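PDB 4ZBY: uracil-DNA glycosylase from Sulfolobus tokodaii str. 7, which belongs to the uracil-DNA glycosylase superfamily of alpha/beta proteins and in this model holds an iron-sulfur cluster and a uracil. Local coordinates for residues Ile37-Glu42 / Glu180-Ile185; Leu62-Ile67 / Leu73-Val78. All coordinates share one frame; numbering follows the deposited sequence.

How the contacts relate
Contact 1 lies in the core, where strand 37-41 meets the C-terminal helix 172-190, and all its touching residues are buried. Contact 2 is only partly buried and joins helix 58-71 to the loop that leads from it into strand 79-82. Their centres are about 10 Å apart, and they share one hydrophobic layer: the ring of Phe182 touches Leu63 and Met66, while Phe39 meets Ile67. The chemistry follows the position. Contact 1 is apolar between its segments and turns polar at Glu42, beside the uracil, whereas contact 2 adds backbone, water-bridged and guanidinium hydrogen bonds to the packing of Ile67 against Leu73 and Val78.

Contact 1: Ile37-Glu42 / Glu180-Ile185; sequences IMFVGE and EDFKKI. With URA (uracil), chain C.
CE1 of Phe39 comes obliquely to CZ of Phe182, at 3.8 Å, and as close to its CE2. The ring planes are nearly parallel, 18° apart, but the rings are slid so far past each other that the centroids are 6.0 Å apart and there is hardly any overlap. This is the tight part of the contact. Phe182 gets its ring there with a chi1 of -93°, off the usual staggered value, and CD1 of Ile185 sits against one face of the same ring near its rim. One turn of helix further on the packing is looser, and CG2 of Ile185 comes only within 4.4 Å of CD1 of Ile37. The strand belongs to the central sheet of the uracil-DNA glycosylase fold: Ile37 and Phe39 face helix 172-190, while Met38 and Val40 pack on helix 96-113 at the other side, giving an alpha/beta/alpha sandwich. Away from the sheet, Lys183 and Lys184 of the helix are exposed to solvent, whereas buried Asp181 pairs with Arg144. At its far end the strand runs into the uracil pocket, where the backbone N of Glu42 donates to O2 of the uracil over 2.9 Å, with a rather bent N-H...O angle of 140°; OD1 of Asn82, NE2 of His164 and N of Phe55 also hydrogen-bond to the uracil.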
loop_
_atom_site.group_PDB
_atom_site.type_symbol
_atom_site.label_atom_id
_atom_site.label_comp_id
_atom_site.label_asym_id
_atom_site.label_seq_id
_atom_site.Cartn_x
_atom_site.Cartn_y
_atom_site.Cartn_z
ATOM N N ILE A 37 -9.101 6.024 -2.752
ATOM C CA ILE A 37 -8.506 4.718 -2.426
ATOM C C ILE A 37 -6.988 4.791 -2.421
ATOM O O ILE A 37 -6.347 5.231 -3.375
ATOM C CB ILE A 37 -8.937 3.621 -3.412
ATOM C CG1 ILE A 37 -10.459 3.632 -3.595
ATOM C CG2 ILE A 37 -8.386 2.255 -2.949
ATOM C CD1 ILE A 37 -11.006 2.595 -4.598
ATOM N N MET A 38 -6.411 4.335 -1.329
ATOM C CA MET A 38 -4.971 4.332 -1.176
ATOM C C MET A 38 -4.553 2.863 -1.080
ATOM O O MET A 38 -5.169 2.092 -0.336
ATOM C CB MET A 38 -4.590 5.148 0.072
ATOM C CG MET A 38 -3.130 5.238 0.389
ATOM S SD MET A 38 -2.949 6.437 1.769
ATOM C CE MET A 38 -1.186 6.310 1.913
ATOM N N PHE A 39 -3.556 2.458 -1.865
ATOM C CA PHE A 39 -3.028 1.076 -1.832
ATOM C C PHE A 39 -1.683 1.091 -1.154
ATOM O O PHE A 39 -0.835 1.919 -1.477
ATOM C CB PHE A 39 -2.882 0.514 -3.258
ATOM C CG PHE A 39 -4.190 0.385 -3.970
ATOM C CD1 PHE A 39 -4.905 -0.803 -3.908
ATOM C CD2 PHE A 39 -4.728 1.471 -4.621
ATOM C CE1 PHE A 39 -6.142 -0.918 -4.530
ATOM C CE2 PHE A 39 -5.969 1.378 -5.254
ATOM C CZ PHE A 39 -6.667 0.180 -5.205
ATOM N N VAL A 40 -1.479 0.177 -0.224
ATOM C CA VAL A 40 -0.187 0.117 0.470
ATOM C C VAL A 40 0.380 -1.277 0.401
ATOM O O VAL A 40 -0.217 -2.216 0.926
ATOM C CB VAL A 40 -0.317 0.522 1.964
ATOM C CG1 VAL A 40 1.061 0.606 2.631
ATOM C CG2 VAL A 40 -1.059 1.851 2.095
ATOM N N GLY A 41 1.537 -1.406 -0.244
ATOM C CA GLY A 41 2.237 -2.681 -0.269
ATOM C C GLY A 41 3.339 -2.786 0.765
ATOM O O GLY A 41 3.408 -2.029 1.729
ATOM N N GLU A 42 4.209 -3.769 0.559
ATOM C CA GLU A 42 5.303 -4.069 1.481
ATOM C C GLU A 42 6.531 -3.167 1.261
ATOM O O GLU A 42 6.883 -2.336 2.113
ATOM C CB GLU A 42 5.709 -5.538 1.327
ATOM C CG GLU A 42 6.917 -5.933 2.182
ATOM C CD GLU A 42 7.375 -7.362 1.934
ATOM O OE1 GLU A 42 6.692 -8.102 1.180
ATOM O OE2 GLU A 42 8.426 -7.739 2.498
ATOM N N GLU A 180 -12.091 -11.190 -6.223
ATOM C CA GLU A 180 -13.322 -11.075 -5.459
ATOM C C GLU A 180 -13.165 -10.017 -4.378
ATOM O O GLU A 180 -14.095 -9.268 -4.100
ATOM C CB GLU A 180 -13.700 -12.427 -4.846
ATOM C CG GLU A 180 -14.134 -13.449 -5.882
ATOM C CD GLU A 180 -15.314 -12.970 -6.708
ATOM O OE1 GLU A 180 -16.380 -12.700 -6.117
ATOM O OE2 GLU A 180 -15.171 -12.848 -7.944
ATOM N N ASP A 181 -11.982 -9.955 -3.774
ATOM C CA ASP A 181 -11.688 -8.918 -2.786
ATOM C C ASP A 181 -11.772 -7.544 -3.448
ATOM O O ASP A 181 -12.298 -6.615 -2.851
ATOM C CB ASP A 181 -10.311 -9.095 -2.150
ATOM C CG ASP A 181 -10.324 -10.097 -1.009
ATOM O OD1 ASP A 181 -11.413 -10.561 -0.645
ATOM O OD2 ASP A 181 -9.237 -10.420 -0.488
ATOM N N PHE A 182 -11.294 -7.422 -4.691
ATOM C CA PHE A 182 -11.354 -6.127 -5.367
ATOM C C PHE A 182 -12.796 -5.770 -5.744
ATOM O O PHE A 182 -13.150 -4.590 -5.734
ATOM C CB PHE A 182 -10.426 -6.086 -6.586
ATOM C CG PHE A 182 -9.052 -5.546 -6.272
ATOM C CD1 PHE A 182 -8.258 -6.148 -5.325
ATOM C CD2 PHE A 182 -8.569 -4.415 -6.914
ATOM C CE1 PHE A 182 -6.998 -5.650 -5.016
ATOM C CE2 PHE A 182 -7.303 -3.907 -6.605
ATOM C CZ PHE A 182 -6.531 -4.512 -5.661
ATOM N N LYS A 183 -13.624 -6.773 -6.045
ATOM C CA LYS A 183 -15.055 -6.539 -6.277
ATOM C C LYS A 183 -15.707 -5.947 -5.027
ATOM O O LYS A 183 -16.555 -5.053 -5.112
ATOM C CB LYS A 183 -15.776 -7.834 -6.678
ATOM C CG LYS A 183 -15.396 -8.377 -8.057
ATOM C CD LYS A 183 -16.178 -9.656 -8.399
ATOM C CE LYS A 183 -15.805 -10.202 -9.781
ATOM N NZ LYS A 183 -16.471 -11.506 -10.081
ATOM N N LYS A 184 -15.323 -6.463 -3.858
ATOM C CA LYS A 184 -15.847 -5.941 -2.606
ATOM C C LYS A 184 -15.368 -4.526 -2.354
ATOM O O LYS A 184 -16.134 -3.699 -1.840
ATOM C CB LYS A 184 -15.471 -6.853 -1.428
ATOM C CG LYS A 184 -16.172 -8.201 -1.479
ATOM C CD LYS A 184 -15.641 -9.124 -0.371
ATOM C CE LYS A 184 -16.570 -10.309 -0.145
ATOM N NZ LYS A 184 -16.614 -11.199 -1.333
ATOM N N ILE A 185 -14.111 -4.259 -2.702
ATOM C CA ILE A 185 -13.547 -2.925 -2.582
ATOM C C ILE A 185 -14.310 -1.979 -3.514
ATOM O O ILE A 185 -14.626 -0.865 -3.100
ATOM C CB ILE A 185 -12.039 -2.901 -2.876
ATOM C CG1 ILE A 185 -11.331 -3.658 -1.741
ATOM C CG2 ILE A 185 -11.507 -1.451 -3.020
ATOM C CD1 ILE A 185 -9.893 -4.072 -2.074
HETATM N N1 URA C . 5.783 -5.293 -4.060
HETATM C C2 URA C . 5.325 -4.366 -3.190
HETATM O O2 URA C . 5.016 -4.626 -2.042
HETATM N N3 URA C . 5.406 -3.091 -3.591
HETATM C C4 URA C . 5.892 -2.651 -4.771
HETATM O O4 URA C . 5.836 -1.461 -5.034
HETATM C C5 URA C . 6.349 -3.646 -5.657
HETATM C C6 URA C . 6.280 -4.949 -5.295
#

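Contact 2: Leu62-Ile67 / Leu73-Val78; sequences LLTQMI and LERDQV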
loop_
_atom_site.group_PDB
_atom_site.type_symbol
_atom_site.label_atom_id
_atom_site.label_comp_id
_atom_site.label_asym_id
_atom_site.label_seq_id
_atom_site.Cartn_x
_atom_site.Cartn_y
_atom_site.Cartn_z
ATOM N N LEU A 62 -0.263 -6.657 -12.547
ATOM C CA LEU A 62 -1.501 -7.336 -12.160
ATOM C C LEU A 62 -2.346 -6.389 -11.312
ATOM O O LEU A 62 -3.557 -6.292 -11.499
ATOM C CB LEU A 62 -1.211 -8.620 -11.405
ATOM C CG LEU A 62 -2.426 -9.360 -10.850
ATOM C CD1 LEU A 62 -3.464 -9.581 -11.929
ATOM C CD2 LEU A 62 -1.941 -10.688 -10.308
ATOM N N LEU A 63 -1.705 -5.695 -10.375
ATOM C CA LEU A 63 -2.417 -4.722 -9.571
ATOM C C LEU A 63 -3.084 -3.676 -10.459
ATOM O O LEU A 63 -4.264 -3.387 -10.293
ATOM C CB LEU A 63 -1.483 -4.031 -8.576
ATOM C CG LEU A 63 -2.143 -2.918 -7.764
ATOM C CD1 LEU A 63 -3.251 -3.453 -6.862
ATOM C CD2 LEU A 63 -1.140 -2.173 -6.914
ATOM N N THR A 64 -2.334 -3.112 -11.406
ATOM C CA THR A 64 -2.910 -2.121 -12.296
ATOM C C THR A 64 -4.124 -2.657 -13.057
ATOM O O THR A 64 -5.157 -1.974 -13.181
ATOM C CB THR A 64 -1.828 -1.616 -13.281
ATOM O OG1 THR A 64 -0.743 -1.111 -12.511
ATOM C CG2 THR A 64 -2.392 -0.519 -14.166
ATOM N N GLN A 65 -4.029 -3.898 -13.521
ATOM C CA GLN A 65 -5.117 -4.514 -14.262
ATOM C C GLN A 65 -6.358 -4.660 -13.383
ATOM O O GLN A 65 -7.462 -4.384 -13.835
ATOM C CB GLN A 65 -4.702 -5.877 -14.833
ATOM C CG GLN A 65 -5.813 -6.556 -15.619
ATOM C CD GLN A 65 -5.425 -7.941 -16.115
ATOM O OE1 GLN A 65 -4.360 -8.466 -15.774
ATOM N NE2 GLN A 65 -6.289 -8.538 -16.918
ATOM N N MET A 66 -6.186 -5.065 -12.121
ATOM C CA MET A 66 -7.345 -5.201 -11.237
ATOM C C MET A 66 -7.954 -3.847 -10.922
ATOM O O MET A 66 -9.174 -3.694 -10.873
ATOM C CB MET A 66 -6.980 -5.917 -9.938
ATOM C CG MET A 66 -6.535 -7.311 -10.171
ATOM S SD MET A 66 -6.522 -8.246 -8.637
ATOM C CE MET A 66 -5.969 -9.823 -9.274
ATOM N N ILE A 67 -7.105 -2.861 -10.681
ATOM C CA ILE A 67 -7.613 -1.535 -10.411
ATOM C C ILE A 67 -8.441 -1.041 -11.604
ATOM O O ILE A 67 -9.532 -0.491 -11.424
ATOM C CB ILE A 67 -6.479 -0.555 -10.090
ATOM C CG1 ILE A 67 -5.879 -0.925 -8.720
ATOM C CG2 ILE A 67 -7.016 0.877 -10.023
ATOM C CD1 ILE A 67 -4.630 -0.147 -8.410
ATOM N N LEU A 73 -10.751 2.146 -12.323
ATOM C CA LEU A 73 -9.909 3.329 -12.082
ATOM C C LEU A 73 -8.552 3.257 -12.770
ATOM O O LEU A 73 -7.993 2.177 -12.949
ATOM C CB LEU A 73 -9.677 3.532 -10.591
ATOM C CG LEU A 73 -10.912 3.788 -9.719
ATOM C CD1 LEU A 73 -10.536 3.543 -8.284
ATOM C CD2 LEU A 73 -11.439 5.206 -9.920
ATOM N N GLU A 74 -8.024 4.425 -13.152
ATOM C CA GLU A 74 -6.652 4.530 -13.615
ATOM C C GLU A 74 -5.729 4.720 -12.419
ATOM O O GLU A 74 -6.158 5.168 -11.346
ATOM C CB GLU A 74 -6.475 5.710 -14.585
ATOM C CG GLU A 74 -7.360 5.679 -15.800
ATOM C CD GLU A 74 -7.297 4.367 -16.550
ATOM O OE1 GLU A 74 -6.188 3.844 -16.777
ATOM O OE2 GLU A 74 -8.376 3.854 -16.913
ATOM N N ARG A 75 -4.447 4.402 -12.578
ATOM C CA ARG A 75 -3.528 4.629 -11.459
ATOM C C ARG A 75 -3.499 6.089 -11.015
ATOM O O ARG A 75 -3.330 6.377 -9.834
ATOM C CB ARG A 75 -2.098 4.199 -11.824
ATOM C CG ARG A 75 -1.921 2.720 -12.038
ATOM C CD ARG A 75 -0.561 2.454 -12.694
ATOM N NE ARG A 75 0.575 2.948 -11.907
ATOM C CZ ARG A 75 1.315 2.194 -11.091
ATOM N NH1 ARG A 75 1.047 0.905 -10.940
ATOM N NH2 ARG A 75 2.332 2.731 -10.423
ATOM N N ASP A 76 -3.643 7.023 -11.950
ATOM C CA ASP A 76 -3.588 8.422 -11.570
ATOM C C ASP A 76 -4.804 8.873 -10.755
ATOM O O ASP A 76 -4.825 10.006 -10.251
ATOM C CB ASP A 76 -3.433 9.304 -12.820
ATOM C CG ASP A 76 -2.079 9.110 -13.488
ATOM O OD1 ASP A 76 -1.102 8.882 -12.750
ATOM O OD2 ASP A 76 -1.998 9.166 -14.738
ATOM N N GLN A 77 -5.795 7.994 -10.580
ATOM C CA GLN A 77 -6.956 8.363 -9.776
ATOM C C GLN A 77 -6.866 7.809 -8.368
ATOM O O GLN A 77 -7.709 8.122 -7.543
ATOM C CB GLN A 77 -8.262 7.869 -10.406
ATOM C CG GLN A 77 -8.592 8.450 -11.772
ATOM C CD GLN A 77 -9.782 7.794 -12.428
ATOM O OE1 GLN A 77 -9.711 6.659 -12.865
ATOM N NE2 GLN A 77 -10.888 8.524 -12.524
ATOM N N VAL A 78 -5.843 7.000 -8.096
ATOM C CA VAL A 78 -5.673 6.422 -6.748
ATOM C C VAL A 78 -4.309 6.828 -6.219
ATOM O O VAL A 78 -3.582 7.575 -6.906
ATOM C CB VAL A 78 -5.807 4.906 -6.770
ATOM C CG1 VAL A 78 -7.217 4.553 -7.264
ATOM C CG2 VAL A 78 -4.742 4.265 -7.676
HETATM O O HOH W 1 -5.487 1.065 -13.274
#
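Thr64 lies across the aliphatic part of Arg75 at about a right angle, its methyl CG2 3.8 Å from CD of Arg75 and its hydroxyl turned toward the guanidinium. NH1 of Arg75 donates to OG1 of Thr64 over 3.1 Å, and the oxygen sits at the guanidinium edge only 10° out of its plane. The arginine chain runs extended as far as CD, then bends at chi3 (59°), which brings the head round to the threonine. OG1 is gripped a second time, since it also hydrogen-bonds to the carbonyl of Gly60 one turn back along the helix. The guanidinium has further partners: a salt bridge to Glu30 and hydrogen bonds to the carbonyl oxygens of Pro54 and Phe55, which together should fix its rotation. Pro54 and Phe55 line the uracil pocket, so Arg75, whose side chain is about 8 Å from the uracil, is a second-shell residue that holds two of the pocket's carbonyl groups. Deeper in, Ile67 presses its CG2 branch to 3.8 Å from CB of Leu73, while its CD1 reaches toward CG2 of Val78. The backbone closes the same corner: N of Leu73 donates to O of Ile67 over 3.0 Å in a nearly straight bond (168°). Beside it, a water donates to O of Thr64 and to O of Leu73, tying two carbonyl groups that could not bond to each other. In the loop, Gln77 folds back to accept from N of Glu74 through OE1 at 2.8 Å, bracing the short 3-10 turn 75-77. Such a return from helix 58-71 into strand 79-82, parallel and next to strand 37-41, is the second half of a beta-alpha-beta crossover.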